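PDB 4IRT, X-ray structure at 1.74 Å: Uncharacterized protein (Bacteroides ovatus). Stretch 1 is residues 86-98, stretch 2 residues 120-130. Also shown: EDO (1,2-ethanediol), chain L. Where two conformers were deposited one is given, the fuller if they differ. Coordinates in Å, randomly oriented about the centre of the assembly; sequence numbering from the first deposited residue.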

# COMPACT_ATOMS: atom_id res chain seq x y z
N ILE A 86 -16.17 9.71 -2.81
CA ILE A 86 -15.44 8.55 -2.34
C ILE A 86 -15.62 7.43 -3.38
O ILE A 86 -16.74 7.16 -3.81
CB ILE A 86 -15.95 8.01 -0.99
CG1 ILE A 86 -15.88 9.07 0.11
CG2 ILE A 86 -15.16 6.77 -0.60
CD1 ILE A 86 -16.60 8.69 1.39
N HIS A 87 -14.50 6.82 -3.79
CA HIS A 87 -14.50 5.59 -4.54
C HIS A 87 -13.97 4.50 -3.61
O HIS A 87 -12.95 4.70 -2.96
CB HIS A 87 -13.55 5.70 -5.72
CG HIS A 87 -13.96 6.71 -6.73
ND1 HIS A 87 -14.34 6.38 -8.02
CD2 HIS A 87 -14.06 8.06 -6.65
CE1 HIS A 87 -14.65 7.48 -8.68
NE2 HIS A 87 -14.47 8.52 -7.88
N VAL A 88 -14.63 3.35 -3.57
CA VAL A 88 -14.23 2.30 -2.66
C VAL A 88 -14.41 0.93 -3.30
O VAL A 88 -15.42 0.65 -3.95
CB VAL A 88 -14.99 2.41 -1.31
CG1 VAL A 88 -16.47 2.15 -1.50
CG2 VAL A 88 -14.39 1.47 -0.28
N SER A 89 -13.42 0.07 -3.10
CA SER A 89 -13.42 -1.27 -3.63
C SER A 89 -12.95 -2.19 -2.51
O SER A 89 -12.02 -1.86 -1.77
CB SER A 89 -12.52 -1.34 -4.89
OG SER A 89 -12.62 -2.61 -5.54
N PHE A 90 -13.59 -3.34 -2.37
CA PHE A 90 -13.44 -4.14 -1.16
C PHE A 90 -13.75 -5.60 -1.35
O PHE A 90 -14.44 -5.97 -2.28
CB PHE A 90 -14.37 -3.61 -0.07
CG PHE A 90 -15.78 -3.40 -0.52
CD1 PHE A 90 -16.15 -2.29 -1.24
CD2 PHE A 90 -16.76 -4.34 -0.21
CE1 PHE A 90 -17.46 -2.12 -1.67
CE2 PHE A 90 -18.09 -4.17 -0.63
CZ PHE A 90 -18.43 -3.05 -1.35
N ASP A 91 -13.27 -6.40 -0.42
CA ASP A 91 -13.75 -7.78 -0.22
C ASP A 91 -13.50 -8.74 -1.39
O ASP A 91 -14.44 -9.42 -1.87
CB ASP A 91 -15.24 -7.76 0.15
CG ASP A 91 -15.75 -9.14 0.54
OD1 ASP A 91 -14.96 -9.91 1.12
OD2 ASP A 91 -16.91 -9.47 0.23
N HIS A 92 -12.25 -8.82 -1.83
CA HIS A 92 -11.87 -9.75 -2.87
C HIS A 92 -10.75 -10.71 -2.49
O HIS A 92 -9.70 -10.31 -1.93
CB HIS A 92 -11.34 -9.03 -4.10
CG HIS A 92 -12.13 -7.84 -4.55
ND1 HIS A 92 -11.83 -6.56 -4.13
CD2 HIS A 92 -13.13 -7.73 -5.45
CE1 HIS A 92 -12.63 -5.71 -4.75
NE2 HIS A 92 -13.42 -6.39 -5.56
N HIS A 93 -10.89 -11.93 -2.98
CA HIS A 93 -9.78 -12.87 -3.05
C HIS A 93 -10.03 -13.82 -4.21
O HIS A 93 -10.35 -14.99 -4.01
CB HIS A 93 -9.61 -13.61 -1.74
CG HIS A 93 -8.34 -14.39 -1.67
ND1 HIS A 93 -8.04 -15.22 -0.61
CD2 HIS A 93 -7.29 -14.47 -2.52
CE1 HIS A 93 -6.86 -15.77 -0.81
NE2 HIS A 93 -6.38 -15.34 -1.97
N GLY A 94 -9.96 -13.25 -5.41
CA GLY A 94 -10.28 -13.92 -6.65
C GLY A 94 -11.76 -13.90 -6.97
O GLY A 94 -12.32 -14.94 -7.32
N HIS A 95 -12.41 -12.75 -6.82
CA HIS A 95 -13.86 -12.65 -6.89
C HIS A 95 -14.26 -11.55 -7.84
O HIS A 95 -13.46 -10.67 -8.12
CB HIS A 95 -14.46 -12.30 -5.51
CG HIS A 95 -14.32 -13.38 -4.50
ND1 HIS A 95 -13.31 -13.39 -3.57
CD2 HIS A 95 -15.06 -14.49 -4.25
CE1 HIS A 95 -13.41 -14.46 -2.81
NE2 HIS A 95 -14.48 -15.14 -3.19
N PRO A 96 -15.54 -11.52 -8.24
CA PRO A 96 -15.98 -10.40 -9.07
C PRO A 96 -15.78 -9.06 -8.38
O PRO A 96 -15.86 -8.97 -7.15
CB PRO A 96 -17.47 -10.69 -9.28
CG PRO A 96 -17.54 -12.18 -9.24
CD PRO A 96 -16.56 -12.58 -8.16
N LEU A 97 -15.49 -8.03 -9.16
CA LEU A 97 -15.22 -6.70 -8.63
C LEU A 97 -16.38 -6.20 -7.80
O LEU A 97 -17.53 -6.25 -8.24
CB LEU A 97 -14.95 -5.74 -9.78
CG LEU A 97 -14.75 -4.28 -9.43
CD1 LEU A 97 -13.40 -4.09 -8.77
CD2 LEU A 97 -14.84 -3.44 -10.71
N ASN A 98 -16.04 -5.73 -6.60
CA ASN A 98 -16.91 -4.95 -5.70
C ASN A 98 -16.40 -3.53 -5.65
O ASN A 98 -15.30 -3.29 -5.13
CB ASN A 98 -16.83 -5.51 -4.29
CG ASN A 98 -17.30 -6.96 -4.21
OD1 ASN A 98 -18.37 -7.31 -4.73
ND2 ASN A 98 -16.50 -7.81 -3.55
C1 EDO L . -16.11 -12.30 -1.44
O1 EDO L . -17.13 -13.22 -0.94
C2 EDO L . -16.59 -11.51 -2.66
O2 EDO L . -17.43 -10.40 -2.28
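Stretch 2, residues 120-130: DEGNVTYPEFY

How does stretch 2 run against stretch 1? It begins as a loop, D120 to N123, and becomes a strand from V124 through Y130 that continues later in the chain. Its direction is nearly antiparallel to the strand that includes I86 to S89: the two axes make an angle of 164° between their N-to-C directions, with a signed crossing angle of -164° and a closest approach of 7.2 Å. The spacing is uneven. The CA atoms of H87 and F129 are 8.4 Å apart and those of S89 and P127 6.2 Å, whereas the CA atoms of G94 and N123 come within 4.4 Å and those of P96 and G122 within 4.1 Å. At the wide end side chains fill the gap; at the narrow end backbone meets backbone.

Which backbone hydrogen bonds hold the narrow end together? H95 and V124 form a single antiparallel bridge, in which V124 N donates to H95 O at 2.8 Å and H95 N donates to V124 O at 3.2 Å. V124 O also accepts from G94 N at 2.9 Å, so two successive amides converge on one carbonyl. G94 makes this turn with phi/psi of 84/46°, a positive phi that favours glycine. Farther along, L97 N donates to E121 O at 2.9 Å. That same carbonyl receives a CA-H...O contact, P96 CA to E121 O at 3.3 Å, while P96 N, which has no hydrogen to give, merely lies 3.3 Å from G122 O.

What do the side chains add? V124 touches both H92 and L97. V124 CG1 lies over one face of the H92 imidazole, 3.7 Å from the ring centroid and 11° off the ring normal, a CH-pi contact; V124 CG2 packs 3.9 Å from L97 CB. The H92 ring is held in place from within its own stretch, since N98 N donates to H92 NE2 at 2.9 Å, and its ND1 approaches P127 CG at 3.7 Å. P127 also meets S89, with CB 3.5 Å from S89 OG, a hydroxyl that donates to N98 O at 2.8 Å. At the wide end F129 reaches across with its ring: CE1 is 3.9 Å from H87 CB, and CE2 is 3.8 Å from S89 N, which lies at the ring edge.

Do water and ligand take part? One water joins the stretches where no direct backbone bond does, donating to H92 O at 2.7 Å and accepting from Y126 N at 2.9 Å. The ethanediol, probably from the crystallisation liquor, instead binds stretch 1: its O2 donates to D91 OD2 at 2.7 Å and accepts from N98 ND2 at 3.0 Å, while its C2 lies over one face of the H95 ring, 3.5 Å from H95 CG. Together the two stretches bury 685 Å² against each other, counting both sides.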

# COMPACT_ATOMS: atom_id res chain seq x y z
N ASP A 120 -12.79 -8.20 -17.75
CA ASP A 120 -11.75 -8.75 -16.87
C ASP A 120 -11.99 -8.34 -15.40
O ASP A 120 -11.05 -8.04 -14.70
CB ASP A 120 -10.33 -8.29 -17.26
CG ASP A 120 -10.03 -8.44 -18.74
OD1 ASP A 120 -10.49 -9.42 -19.35
OD2 ASP A 120 -9.31 -7.57 -19.28
N GLU A 121 -13.24 -8.32 -14.96
CA GLU A 121 -13.59 -7.97 -13.58
C GLU A 121 -14.22 -9.14 -12.81
O GLU A 121 -14.92 -8.94 -11.80
CB GLU A 121 -14.54 -6.75 -13.61
CG GLU A 121 -13.81 -5.53 -14.12
CD GLU A 121 -14.68 -4.30 -14.38
OE1 GLU A 121 -15.91 -4.31 -14.16
OE2 GLU A 121 -14.08 -3.30 -14.81
N GLY A 122 -13.94 -10.36 -13.27
CA GLY A 122 -14.48 -11.58 -12.66
C GLY A 122 -13.63 -12.22 -11.57
O GLY A 122 -14.14 -13.06 -10.83
N ASN A 123 -12.37 -11.82 -11.46
CA ASN A 123 -11.38 -12.50 -10.62
C ASN A 123 -10.36 -11.54 -10.07
O ASN A 123 -9.19 -11.58 -10.43
CB ASN A 123 -10.63 -13.57 -11.43
CG ASN A 123 -11.55 -14.65 -11.96
OD1 ASN A 123 -11.76 -15.66 -11.30
ND2 ASN A 123 -12.13 -14.41 -13.13
N VAL A 124 -10.83 -10.69 -9.17
CA VAL A 124 -10.07 -9.55 -8.67
C VAL A 124 -9.45 -9.90 -7.34
O VAL A 124 -10.07 -10.60 -6.51
CB VAL A 124 -11.03 -8.36 -8.44
CG1 VAL A 124 -10.34 -7.22 -7.72
CG2 VAL A 124 -11.67 -7.91 -9.75
N THR A 125 -8.22 -9.42 -7.14
CA THR A 125 -7.59 -9.42 -5.83
C THR A 125 -6.80 -8.11 -5.72
O THR A 125 -6.34 -7.60 -6.72
CB THR A 125 -6.63 -10.63 -5.62
OG1 THR A 125 -7.26 -11.86 -6.04
CG2 THR A 125 -6.23 -10.81 -4.12
N TYR A 126 -6.66 -7.59 -4.50
CA TYR A 126 -5.78 -6.44 -4.20
C TYR A 126 -6.18 -5.15 -4.95
O TYR A 126 -5.39 -4.61 -5.73
CB TYR A 126 -4.31 -6.77 -4.47
CG TYR A 126 -3.83 -8.03 -3.79
CD1 TYR A 126 -4.02 -8.22 -2.41
CD2 TYR A 126 -3.22 -9.04 -4.51
CE1 TYR A 126 -3.60 -9.38 -1.78
CE2 TYR A 126 -2.78 -10.20 -3.89
CZ TYR A 126 -2.97 -10.36 -2.53
OH TYR A 126 -2.54 -11.52 -1.93
N PRO A 127 -7.40 -4.64 -4.69
CA PRO A 127 -7.76 -3.34 -5.24
C PRO A 127 -6.91 -2.20 -4.65
O PRO A 127 -6.71 -2.17 -3.43
CB PRO A 127 -9.23 -3.18 -4.80
CG PRO A 127 -9.30 -3.97 -3.49
CD PRO A 127 -8.41 -5.16 -3.74
N GLU A 128 -6.42 -1.32 -5.51
CA GLU A 128 -5.63 -0.15 -5.11
C GLU A 128 -6.02 1.06 -5.94
O GLU A 128 -6.11 0.94 -7.16
CB GLU A 128 -4.12 -0.36 -5.35
CG GLU A 128 -3.48 -1.62 -4.80
CD GLU A 128 -2.12 -1.92 -5.48
OE1 GLU A 128 -1.42 -1.01 -5.92
OE2 GLU A 128 -1.77 -3.10 -5.63
N PHE A 129 -6.19 2.21 -5.28
CA PHE A 129 -6.47 3.48 -5.91
C PHE A 129 -5.27 4.43 -5.74
O PHE A 129 -4.61 4.42 -4.71
CB PHE A 129 -7.67 4.17 -5.28
CG PHE A 129 -9.00 3.52 -5.58
CD1 PHE A 129 -9.66 3.75 -6.78
CD2 PHE A 129 -9.62 2.72 -4.63
CE1 PHE A 129 -10.87 3.15 -7.05
CE2 PHE A 129 -10.84 2.14 -4.89
CZ PHE A 129 -11.48 2.37 -6.09
N TYR A 130 -5.06 5.30 -6.74
CA TYR A 130 -4.08 6.38 -6.68
C TYR A 130 -4.67 7.58 -7.38
O TYR A 130 -5.31 7.46 -8.43
CB TYR A 130 -2.76 5.97 -7.37
CG TYR A 130 -2.22 4.66 -6.85
CD1 TYR A 130 -1.40 4.62 -5.73
CD2 TYR A 130 -2.58 3.45 -7.45
CE1 TYR A 130 -0.93 3.43 -5.23
CE2 TYR A 130 -2.13 2.25 -6.94
CZ TYR A 130 -1.31 2.24 -5.84
OH TYR A 130 -0.86 1.06 -5.32
O HOH W 1 -7.98 -8.29 -1.99